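Local coordinates for protein glycoside Hydrolase (Bacteroides uniformis, PDB 5T99) that probably hydrolyses beta-galactosidic linkages in agarose-derived oligosaccharides, and binds the galactose mimic galacto-isofagomine in its active-site pocket, at residues I28-N33 with K90-D95; V103-D108 with R170-R175; P611-L616 with A701-R706; Y636-F641 with L688-Y693. One frame throughout, in Å; residues are numbered along the deposited sequence.

The four contacts form two neighbouring pairs on opposite sides of the chain's centre. Contacts 1 and 2, with centres about 10 Å apart, lie in the N-terminal sugar-binding domain: strands 28-29 and 172-177 are neighbours in one sheet, and contact 1 reaches across to strand 86-93 of the sheet packed against it. Contacts 3 and 4, centres about 8 Å apart, share the sheet that holds strands 687-693 and 699-706. Along the chain, contacts 1 and 2 come first, while both segments of contact 4 fall between those of contact 3. Centres of the two pairs are about 49 to 61 Å apart, so they belong to separate beta domains, with the catalytic barrel's sequence lying between them.

Contact 1: I28-N33 with K90-D95; sequences ISFNEN and KTFIGD
Lys90 reaches out from its strand to 28-33 and donates from NZ to two backbone carbonyls, Glu32 O at 2.9 Å and Phe30 O at 3.1 Å. The two oxygens are used differently: the ammonium lies in the carbonyl plane of Glu32 but well above that of Phe30, 61° out of it. Phe30 O also accepts from Trp34 NE1. The same NZ rests over the middle of the Phe30 ring, 3.4 Å from its centroid, in a cation-pi contact, and CE adds a CH-pi contact beside it. Lys90 can do all this because its chain is extended throughout, with CG opposite the backbone N (chi1 178°). An ST turn, Asn31 N to Ser29 OG, shapes the backbone that presents the carbonyls. Farther along, Phe30 drives its CZ edge into the face of Phe92 in a T-shaped stack, the planes at 86° and the centroids 5.3 Å apart. A water bridges Asn33 O and Thr91 N. Phe30 also touches Leu149, Val172 and Leu174, so its ring is wedged between the two sheets of the beta sandwich. With two carbonyl dipoles and an aromatic face around it, the lysine's positive charge is probably stabilised without direct contact with a carboxylate of either segment.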
# COMPACT_ATOMS: atom_id res chain seq x y z
N ILE A 28 -5.26 -23.03 -3.98
CA ILE A 28 -3.82 -22.99 -4.32
C ILE A 28 -3.54 -22.06 -5.48
O ILE A 28 -4.43 -21.75 -6.27
CB ILE A 28 -3.24 -24.40 -4.62
CG1 ILE A 28 -3.79 -24.98 -5.95
CG2 ILE A 28 -3.53 -25.34 -3.45
CD1 ILE A 28 -3.15 -26.28 -6.35
N SER A 29 -2.29 -21.66 -5.59
CA SER A 29 -1.84 -20.73 -6.62
C SER A 29 -1.98 -21.31 -8.02
O SER A 29 -1.54 -22.42 -8.27
CB SER A 29 -0.39 -20.33 -6.39
OG SER A 29 0.07 -19.49 -7.45
N PHE A 30 -2.59 -20.53 -8.90
CA PHE A 30 -2.75 -20.87 -10.31
C PHE A 30 -1.94 -19.90 -11.18
O PHE A 30 -2.23 -19.73 -12.36
CB PHE A 30 -4.24 -20.81 -10.67
CG PHE A 30 -4.63 -21.70 -11.83
CD1 PHE A 30 -4.40 -23.08 -11.79
CD2 PHE A 30 -5.27 -21.17 -12.95
CE1 PHE A 30 -4.78 -23.90 -12.84
CE2 PHE A 30 -5.64 -21.99 -14.01
CZ PHE A 30 -5.40 -23.36 -13.96
N ASN A 31 -0.89 -19.31 -10.60
CA ASN A 31 -0.07 -18.28 -11.24
C ASN A 31 0.93 -18.80 -12.27
O ASN A 31 1.42 -18.03 -13.10
CB ASN A 31 0.74 -17.51 -10.18
CG ASN A 31 -0.10 -16.55 -9.37
OD1 ASN A 31 -1.26 -16.28 -9.68
ND2 ASN A 31 0.49 -16.01 -8.33
N GLU A 32 1.28 -20.08 -12.19
CA GLU A 32 2.40 -20.60 -12.95
C GLU A 32 1.96 -20.98 -14.36
O GLU A 32 0.83 -21.43 -14.57
CB GLU A 32 3.05 -21.80 -12.24
CG GLU A 32 3.86 -21.44 -10.99
CD GLU A 32 3.01 -20.93 -9.83
OE1 GLU A 32 3.34 -19.85 -9.28
OE2 GLU A 32 1.99 -21.59 -9.48
N ASN A 33 2.87 -20.77 -15.31
CA ASN A 33 2.79 -21.30 -16.68
C ASN A 33 1.65 -20.72 -17.52
O ASN A 33 0.77 -21.44 -17.96
CB ASN A 33 2.74 -22.84 -16.67
CG ASN A 33 3.94 -23.46 -15.96
OD1 ASN A 33 5.09 -23.13 -16.25
ND2 ASN A 33 3.67 -24.36 -15.03
N LYS A 90 -3.73 -19.91 -20.51
CA LYS A 90 -3.10 -21.01 -19.79
C LYS A 90 -3.77 -22.30 -20.21
O LYS A 90 -4.99 -22.38 -20.24
CB LYS A 90 -3.23 -20.81 -18.28
CG LYS A 90 -2.64 -21.95 -17.46
CD LYS A 90 -2.47 -21.59 -15.99
CE LYS A 90 -1.95 -22.79 -15.18
NZ LYS A 90 -1.70 -22.48 -13.75
N THR A 91 -2.95 -23.31 -20.52
CA THR A 91 -3.42 -24.60 -21.02
C THR A 91 -3.06 -25.64 -19.97
O THR A 91 -1.91 -25.69 -19.52
CB THR A 91 -2.76 -24.92 -22.39
OG1 THR A 91 -3.04 -23.87 -23.32
CG2 THR A 91 -3.28 -26.23 -22.97
N PHE A 92 -4.03 -26.46 -19.57
CA PHE A 92 -3.84 -27.39 -18.45
C PHE A 92 -4.70 -28.64 -18.57
O PHE A 92 -5.83 -28.57 -19.07
CB PHE A 92 -4.12 -26.68 -17.10
CG PHE A 92 -5.53 -26.14 -16.95
CD1 PHE A 92 -6.50 -26.87 -16.27
CD2 PHE A 92 -5.89 -24.92 -17.52
CE1 PHE A 92 -7.79 -26.38 -16.14
CE2 PHE A 92 -7.18 -24.43 -17.39
CZ PHE A 92 -8.13 -25.16 -16.70
N ILE A 93 -4.16 -29.77 -18.11
CA ILE A 93 -4.90 -31.03 -18.04
C ILE A 93 -5.90 -30.95 -16.89
O ILE A 93 -5.56 -30.50 -15.79
CB ILE A 93 -3.98 -32.26 -17.80
CG1 ILE A 93 -2.95 -32.44 -18.92
CG2 ILE A 93 -4.80 -33.54 -17.63
CD1 ILE A 93 -3.53 -32.93 -20.23
N GLY A 94 -7.13 -31.39 -17.14
CA GLY A 94 -8.08 -31.63 -16.06
C GLY A 94 -7.62 -32.77 -15.18
O GLY A 94 -7.78 -33.94 -15.51
N ASP A 95 -7.03 -32.42 -14.05
CA ASP A 95 -6.55 -33.39 -13.07
C ASP A 95 -7.68 -34.35 -12.65
O ASP A 95 -8.85 -33.94 -12.50
CB ASP A 95 -5.99 -32.66 -11.85
CG ASP A 95 -4.92 -33.44 -11.16
OD1 ASP A 95 -5.16 -34.60 -10.75
OD2 ASP A 95 -3.83 -32.85 -11.00
O HOH W 1 -0.24 -22.61 -20.44

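Contact 2: V103-D108 with R170-R175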
# COMPACT_ATOMS: atom_id res chain seq x y z
N VAL A 103 -15.11 -26.46 -9.25
CA VAL A 103 -13.82 -25.88 -9.62
C VAL A 103 -14.05 -24.43 -9.99
O VAL A 103 -14.90 -24.14 -10.82
CB VAL A 103 -13.18 -26.64 -10.79
CG1 VAL A 103 -11.80 -26.06 -11.12
CG2 VAL A 103 -13.07 -28.13 -10.44
N ARG A 104 -13.31 -23.53 -9.34
CA ARG A 104 -13.40 -22.08 -9.58
C ARG A 104 -12.00 -21.49 -9.70
O ARG A 104 -11.05 -22.02 -9.12
CB ARG A 104 -14.14 -21.40 -8.42
CG ARG A 104 -15.57 -21.87 -8.19
CD ARG A 104 -16.09 -21.40 -6.84
NE ARG A 104 -15.49 -22.14 -5.72
CZ ARG A 104 -15.24 -21.66 -4.49
NH1 ARG A 104 -15.53 -20.40 -4.15
NH2 ARG A 104 -14.68 -22.46 -3.57
N ILE A 105 -11.89 -20.40 -10.47
CA ILE A 105 -10.65 -19.65 -10.56
C ILE A 105 -10.91 -18.25 -10.03
O ILE A 105 -11.78 -17.54 -10.54
CB ILE A 105 -10.09 -19.55 -11.99
CG1 ILE A 105 -10.07 -20.92 -12.69
CG2 ILE A 105 -8.68 -18.96 -11.98
CD1 ILE A 105 -9.18 -21.95 -12.05
N GLY A 106 -10.15 -17.87 -9.01
CA GLY A 106 -10.29 -16.58 -8.38
C GLY A 106 -9.19 -15.68 -8.89
O GLY A 106 -8.01 -16.05 -8.86
N PHE A 107 -9.58 -14.50 -9.37
CA PHE A 107 -8.65 -13.44 -9.75
C PHE A 107 -8.76 -12.32 -8.72
O PHE A 107 -9.81 -11.68 -8.60
CB PHE A 107 -9.01 -12.90 -11.15
CG PHE A 107 -8.92 -13.93 -12.26
CD1 PHE A 107 -7.78 -14.03 -13.04
CD2 PHE A 107 -9.97 -14.78 -12.53
CE1 PHE A 107 -7.69 -14.97 -14.06
CE2 PHE A 107 -9.89 -15.71 -13.55
CZ PHE A 107 -8.75 -15.81 -14.32
N ASP A 108 -7.69 -12.08 -7.96
CA ASP A 108 -7.64 -10.93 -7.04
C ASP A 108 -7.64 -9.56 -7.75
O ASP A 108 -7.99 -8.53 -7.14
CB ASP A 108 -6.39 -11.00 -6.15
CG ASP A 108 -6.42 -12.17 -5.18
OD1 ASP A 108 -7.52 -12.72 -4.91
OD2 ASP A 108 -5.33 -12.53 -4.69
N ARG A 170 -2.44 -9.07 -9.96
CA ARG A 170 -2.61 -9.69 -8.64
C ARG A 170 -2.73 -11.19 -8.79
O ARG A 170 -2.92 -11.69 -9.90
CB ARG A 170 -3.85 -9.14 -7.92
CG ARG A 170 -3.77 -7.66 -7.55
CD ARG A 170 -4.92 -7.28 -6.64
NE ARG A 170 -4.88 -5.86 -6.27
CZ ARG A 170 -5.94 -5.14 -5.91
NH1 ARG A 170 -7.17 -5.67 -5.89
NH2 ARG A 170 -5.79 -3.85 -5.61
N ASN A 171 -2.64 -11.90 -7.67
CA ASN A 171 -2.58 -13.36 -7.70
C ASN A 171 -3.87 -13.98 -8.25
O ASN A 171 -4.94 -13.35 -8.24
CB ASN A 171 -2.30 -13.93 -6.31
CG ASN A 171 -0.96 -13.49 -5.74
OD1 ASN A 171 -0.89 -12.95 -4.64
ND2 ASN A 171 0.11 -13.73 -6.48
N VAL A 172 -3.73 -15.21 -8.73
CA VAL A 172 -4.82 -16.00 -9.27
C VAL A 172 -4.86 -17.30 -8.49
O VAL A 172 -3.81 -17.84 -8.15
CB VAL A 172 -4.62 -16.25 -10.78
CG1 VAL A 172 -5.79 -17.05 -11.36
CG2 VAL A 172 -4.49 -14.93 -11.53
N TRP A 173 -6.06 -17.80 -8.20
CA TRP A 173 -6.24 -18.95 -7.31
C TRP A 173 -7.12 -20.04 -7.93
O TRP A 173 -8.14 -19.74 -8.53
CB TRP A 173 -6.83 -18.50 -5.97
CG TRP A 173 -6.00 -17.46 -5.32
CD1 TRP A 173 -6.17 -16.11 -5.41
CD2 TRP A 173 -4.84 -17.66 -4.52
NE1 TRP A 173 -5.19 -15.47 -4.71
CE2 TRP A 173 -4.36 -16.39 -4.15
CE3 TRP A 173 -4.15 -18.80 -4.08
CZ2 TRP A 173 -3.22 -16.22 -3.35
CZ3 TRP A 173 -3.01 -18.64 -3.29
CH2 TRP A 173 -2.57 -17.35 -2.92
N LEU A 174 -6.69 -21.29 -7.78
CA LEU A 174 -7.50 -22.44 -8.14
C LEU A 174 -8.16 -22.98 -6.87
O LEU A 174 -7.48 -23.21 -5.87
CB LEU A 174 -6.61 -23.53 -8.77
CG LEU A 174 -7.23 -24.91 -9.02
CD1 LEU A 174 -8.24 -24.84 -10.15
CD2 LEU A 174 -6.13 -25.92 -9.30
N ARG A 175 -9.47 -23.19 -6.92
CA ARG A 175 -10.24 -23.68 -5.78
C ARG A 175 -10.99 -24.93 -6.21
O ARG A 175 -11.85 -24.87 -7.10
CB ARG A 175 -11.21 -22.61 -5.27
CG ARG A 175 -10.51 -21.49 -4.51
CD ARG A 175 -11.25 -20.17 -4.54
NE ARG A 175 -10.37 -19.05 -4.20
CZ ARG A 175 -10.65 -17.75 -4.39
NH1 ARG A 175 -11.82 -17.35 -4.91
NH2 ARG A 175 -9.74 -16.83 -4.04
O HOH W 2 -14.40 -24.67 -5.69
O HOH W 3 -3.23 -10.87 -4.92
O HOH W 4 -9.74 -14.52 -5.82
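Trp173 and Asp108 each carry CG on the side of their own backbone N, opposite the carbonyl carbon (chi1 -57° and -66°), and this brings the indole edge to the carboxylate. Trp173 NE1 donates to Asp108 OD2 at 2.9 Å; the oxygen lies in the indole plane, while the donor approaches from above the carboxylate plane. Asp108 OD1 is tied through a water to Arg175 NH2. The other end of the residue is held too: Arg170, extended from CG to NE, donates from NH1 to Asp108 O at 3.2 Å, and NH1 also bonds Tyr130 O. These residues close off an antiparallel strand pair in the sugar-binding domain's beta sandwich, where Arg104 pairs with Arg175 and Gly106 with Trp173 through two backbone hydrogen bonds each. Gly106 CA lies beneath the Arg175 guanidinium, 3.9 Å from NH1. Arg175 and Arg104 share Glu134 as a salt-bridge partner, and Arg104 also reaches Asp177. The face bearing Ile105, Phe107, Val172 and Leu174 turns to Leu149 of the opposing sheet. There Ile105 CG2 meets Val172 CG1 at 3.5 Å, Ile105 CD1 meets Leu174 CD1 at 3.6 Å, and Val172 CG1 sits over the Phe107 ring, nearer its rim than its centre.

Contact 3: P611-L616 with A701-R706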
# COMPACT_ATOMS: atom_id res chain seq x y z
N PRO A 611 15.03 9.60 20.19
CA PRO A 611 15.74 10.85 19.87
C PRO A 611 16.41 10.82 18.50
O PRO A 611 17.03 9.83 18.13
CB PRO A 611 16.78 10.96 20.98
CG PRO A 611 16.14 10.26 22.14
CD PRO A 611 15.42 9.09 21.52
N MET A 612 16.24 11.87 17.73
CA MET A 612 16.86 11.97 16.41
C MET A 612 17.18 13.42 16.07
O MET A 612 16.76 14.38 16.75
CB MET A 612 16.00 11.31 15.31
CG MET A 612 14.57 11.87 15.16
SD MET A 612 14.37 13.53 14.43
CE MET A 612 15.05 13.27 12.79
N VAL A 613 17.96 13.56 15.01
CA VAL A 613 18.33 14.85 14.50
C VAL A 613 18.71 14.61 13.05
O VAL A 613 19.26 13.55 12.70
CB VAL A 613 19.46 15.48 15.35
CG1 VAL A 613 20.77 14.73 15.18
CG2 VAL A 613 19.64 16.95 15.00
N HIS A 614 18.36 15.56 12.20
CA HIS A 614 18.68 15.48 10.78
C HIS A 614 18.97 16.88 10.28
O HIS A 614 18.34 17.85 10.72
CB HIS A 614 17.53 14.84 10.01
CG HIS A 614 17.66 14.92 8.52
ND1 HIS A 614 18.29 13.96 7.78
CD2 HIS A 614 17.19 15.84 7.64
CE1 HIS A 614 18.23 14.28 6.50
NE2 HIS A 614 17.57 15.42 6.39
N ILE A 615 19.93 16.97 9.36
CA ILE A 615 20.45 18.24 8.89
C ILE A 615 20.34 18.28 7.36
O ILE A 615 20.43 17.25 6.68
CB ILE A 615 21.90 18.47 9.39
CG1 ILE A 615 22.42 19.84 8.94
CG2 ILE A 615 22.85 17.38 8.92
CD1 ILE A 615 23.65 20.30 9.69
N LEU A 616 20.08 19.48 6.86
CA LEU A 616 20.06 19.75 5.43
C LEU A 616 20.48 21.22 5.20
O LEU A 616 20.26 22.05 6.09
CB LEU A 616 18.70 19.39 4.79
CG LEU A 616 17.28 19.88 5.17
CD1 LEU A 616 16.97 19.78 6.65
CD2 LEU A 616 16.98 21.27 4.64
N ALA A 701 21.46 13.01 20.40
CA ALA A 701 21.78 12.57 19.04
C ALA A 701 22.70 13.56 18.36
O ALA A 701 22.77 14.74 18.74
CB ALA A 701 20.51 12.41 18.23
N GLU A 702 23.40 13.09 17.33
CA GLU A 702 24.21 13.98 16.50
C GLU A 702 24.45 13.44 15.09
O GLU A 702 24.45 12.23 14.86
CB GLU A 702 25.53 14.38 17.22
CG GLU A 702 26.75 13.48 17.10
CD GLU A 702 28.01 14.15 17.67
OE1 GLU A 702 27.97 14.66 18.81
OE2 GLU A 702 29.04 14.18 16.98
N LYS A 703 24.60 14.36 14.14
CA LYS A 703 24.93 14.01 12.76
C LYS A 703 25.99 14.97 12.26
O LYS A 703 26.06 16.13 12.68
CB LYS A 703 23.70 14.10 11.85
CG LYS A 703 22.57 13.14 12.18
CD LYS A 703 22.91 11.69 11.83
CE LYS A 703 21.75 10.78 12.22
NZ LYS A 703 22.03 9.36 11.91
N THR A 704 26.81 14.46 11.35
CA THR A 704 27.88 15.22 10.72
C THR A 704 27.74 15.04 9.22
O THR A 704 27.56 13.91 8.75
CB THR A 704 29.26 14.70 11.20
OG1 THR A 704 29.47 15.12 12.55
CG2 THR A 704 30.41 15.23 10.34
N ILE A 705 27.82 16.14 8.47
CA ILE A 705 27.97 16.08 7.01
C ILE A 705 29.29 16.73 6.57
O ILE A 705 29.77 17.68 7.20
CB ILE A 705 26.78 16.72 6.24
CG1 ILE A 705 26.55 18.18 6.65
CG2 ILE A 705 25.52 15.90 6.43
CD1 ILE A 705 25.57 18.91 5.76
N ARG A 706 29.86 16.21 5.48
CA ARG A 706 31.16 16.65 4.99
C ARG A 706 31.07 17.10 3.54
O ARG A 706 30.35 16.50 2.75
CB ARG A 706 32.17 15.51 5.14
CG ARG A 706 32.49 15.19 6.59
CD ARG A 706 33.54 14.11 6.72
NE ARG A 706 33.85 13.82 8.13
CZ ARG A 706 33.11 13.08 8.95
NH1 ARG A 706 31.96 12.52 8.55
NH2 ARG A 706 33.51 12.89 10.21
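Val613 O is flanked by the aliphatic chain of Lys703, whose CG comes to 3.4 Å and whose CE passes at 3.8 Å. The lysine bends at its second torsion (chi2 -72°), which lays the methylenes along the carbonyl before the chain carries its amine away from 611-616. Lys703 CG also leans on Val613 CG1 at 3.8 Å. That methyl serves several neighbours: it sits between its own backbone N and carbonyl carbon (chi1 68°) and touches Ala701 CB at 3.8 Å and the backbone of Glu702. The two strands belong to different sheets of a beta sandwich. Strand 613-616 edges a three-stranded sheet and strand 699-706 edges the four-stranded one facing it; their short axes pass 6.5 Å apart at 24°, close to parallel, and the union is made by side chains. Val613 and Ile615 also lean on strand 687-693, next to 699-706 in its sheet, through Val690, Ala692 and Leu688. Toward the C-terminal ends, Ile615 and Ile705 cross obliquely and touch branch to branch, CG2 against CG2 at 3.9 Å, and Ile705 continues onto Trp619. On the outward side of 613-616, His614 stacks on Tyr601 of helix 598-607 and bonds Asp598 through NE2.

Contact 4: Y636-F641 with L688-Y693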
# COMPACT_ATOMS: atom_id res chain seq x y z
N TYR A 636 14.74 18.85 22.71
CA TYR A 636 14.47 20.18 23.21
C TYR A 636 15.21 21.30 22.43
O TYR A 636 14.62 22.35 22.17
CB TYR A 636 14.82 20.23 24.70
CG TYR A 636 14.82 21.60 25.30
CD1 TYR A 636 13.63 22.22 25.68
CD2 TYR A 636 16.02 22.29 25.49
CE1 TYR A 636 13.63 23.49 26.23
CE2 TYR A 636 16.03 23.56 26.05
CZ TYR A 636 14.84 24.16 26.41
OH TYR A 636 14.85 25.43 26.96
N GLU A 637 16.47 21.06 22.06
CA GLU A 637 17.29 22.04 21.32
C GLU A 637 18.39 21.39 20.47
O GLU A 637 18.66 20.20 20.61
CB GLU A 637 17.96 23.03 22.29
CG GLU A 637 19.11 22.44 23.10
CD GLU A 637 19.59 23.35 24.22
OE1 GLU A 637 20.15 22.83 25.22
OE2 GLU A 637 19.41 24.59 24.11
N ALA A 638 19.03 22.18 19.62
CA ALA A 638 20.18 21.72 18.87
C ALA A 638 21.20 22.83 18.66
O ALA A 638 20.85 24.01 18.64
CB ALA A 638 19.75 21.14 17.54
N GLU A 639 22.46 22.42 18.49
CA GLU A 639 23.59 23.32 18.31
C GLU A 639 24.36 22.90 17.08
O GLU A 639 24.64 21.72 16.91
CB GLU A 639 24.52 23.28 19.54
CG GLU A 639 25.61 24.35 19.55
CD GLU A 639 26.30 24.53 20.90
OE1 GLU A 639 26.19 23.64 21.77
OE2 GLU A 639 26.97 25.56 21.09
N LEU A 640 24.68 23.87 16.22
CA LEU A 640 25.37 23.63 14.96
C LEU A 640 26.85 24.00 15.10
O LEU A 640 27.19 25.00 15.75
CB LEU A 640 24.70 24.47 13.87
CG LEU A 640 24.98 24.16 12.40
CD1 LEU A 640 24.53 22.75 12.05
CD2 LEU A 640 24.30 25.15 11.48
N PHE A 641 27.73 23.19 14.51
CA PHE A 641 29.18 23.38 14.59
C PHE A 641 29.76 23.32 13.20
O PHE A 641 29.56 22.32 12.51
CB PHE A 641 29.83 22.30 15.47
CG PHE A 641 29.50 22.40 16.95
CD1 PHE A 641 30.33 23.10 17.82
CD2 PHE A 641 28.37 21.77 17.47
CE1 PHE A 641 30.03 23.19 19.18
CE2 PHE A 641 28.07 21.85 18.83
CZ PHE A 641 28.90 22.56 19.69
N LEU A 688 30.27 20.02 8.86
CA LEU A 688 29.20 20.68 9.56
C LEU A 688 28.50 19.66 10.47
O LEU A 688 27.92 18.68 9.99
CB LEU A 688 28.22 21.26 8.53
CG LEU A 688 27.07 22.15 9.00
CD1 LEU A 688 27.61 23.37 9.72
CD2 LEU A 688 26.22 22.55 7.81
N THR A 689 28.57 19.87 11.79
CA THR A 689 28.07 18.91 12.76
C THR A 689 26.93 19.50 13.59
O THR A 689 27.02 20.63 14.06
CB THR A 689 29.20 18.41 13.67
OG1 THR A 689 30.20 17.75 12.88
CG2 THR A 689 28.68 17.44 14.72
N VAL A 690 25.85 18.73 13.76
CA VAL A 690 24.70 19.15 14.57
C VAL A 690 24.60 18.24 15.78
O VAL A 690 24.72 17.02 15.66
CB VAL A 690 23.36 19.17 13.78
CG1 VAL A 690 22.99 17.81 13.20
CG2 VAL A 690 22.25 19.69 14.67
N LYS A 691 24.37 18.85 16.94
CA LYS A 691 24.21 18.13 18.18
C LYS A 691 22.86 18.48 18.78
O LYS A 691 22.56 19.65 18.96
CB LYS A 691 25.33 18.51 19.15
CG LYS A 691 26.69 17.99 18.71
CD LYS A 691 27.77 18.28 19.75
CE LYS A 691 29.14 17.97 19.18
NZ LYS A 691 30.21 18.27 20.15
N ALA A 692 22.07 17.45 19.09
CA ALA A 692 20.75 17.60 19.68
C ALA A 692 20.81 17.25 21.16
O ALA A 692 21.36 16.21 21.53
CB ALA A 692 19.74 16.71 18.97
N TYR A 693 20.21 18.12 21.99
CA TYR A 693 20.21 17.96 23.43
C TYR A 693 18.79 17.99 24.00
O TYR A 693 17.89 18.60 23.44
CB TYR A 693 21.00 19.09 24.10
CG TYR A 693 22.40 19.32 23.58
CD1 TYR A 693 23.49 18.62 24.10
CD2 TYR A 693 22.65 20.27 22.58
CE1 TYR A 693 24.78 18.84 23.63
CE2 TYR A 693 23.93 20.48 22.11
CZ TYR A 693 25.00 19.77 22.64
OH TYR A 693 26.28 19.98 22.17
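Phe641 lies across the aliphatic chain of Lys691 at about a right angle, its CE2 3.7 Å from Lys691 CD. The lysine is extended beyond CG, and its NZ ends over the ring face in a rather long cation-pi contact, 4.7 Å from the centroid. On the same face of the sheet, Tyr693 turns its ring edge to Glu639, CE2 meeting CB at 3.8 Å, while CB of Tyr693 packs on CG of Glu637. Glu639 sends its polar end to a neighbouring strand, where OE2 bonds Ser646; Thr689 OG1 likewise bonds Thr704 OG1. The other face is wholly apolar: Leu640 CG meets Leu688 CD1 at 3.8 Å, Leu640 CD1 reaches Val690 CB, and Ala638 CB touches Val690 CG2. A first torsion of -165° swings CG of Leu640 away from its own N and over toward Leu688. This face turns to Val629 and Val631 of the opposing sheet of the sandwich.

Between the faces, six backbone hydrogen bonds join the antiparallel pairs Glu637-Tyr693, Glu639-Lys691 and Phe641-Thr689. The last pair is closed by two bonds of 2.7 Å, Phe641 N to Thr689 O and Thr689 N to Phe641 O. At the far end a classic beta bulge sets Tyr636 and Glu637 together opposite the single residue Tyr693, and there the bond from Glu637 N to Tyr693 O lengthens to 3.2 Å. The chemistry is thus two-sided: a face of mixed polar and aromatic side chains, most of them partly exposed, backed by a buried aliphatic face, as expected of a central strand pair in a beta sandwich.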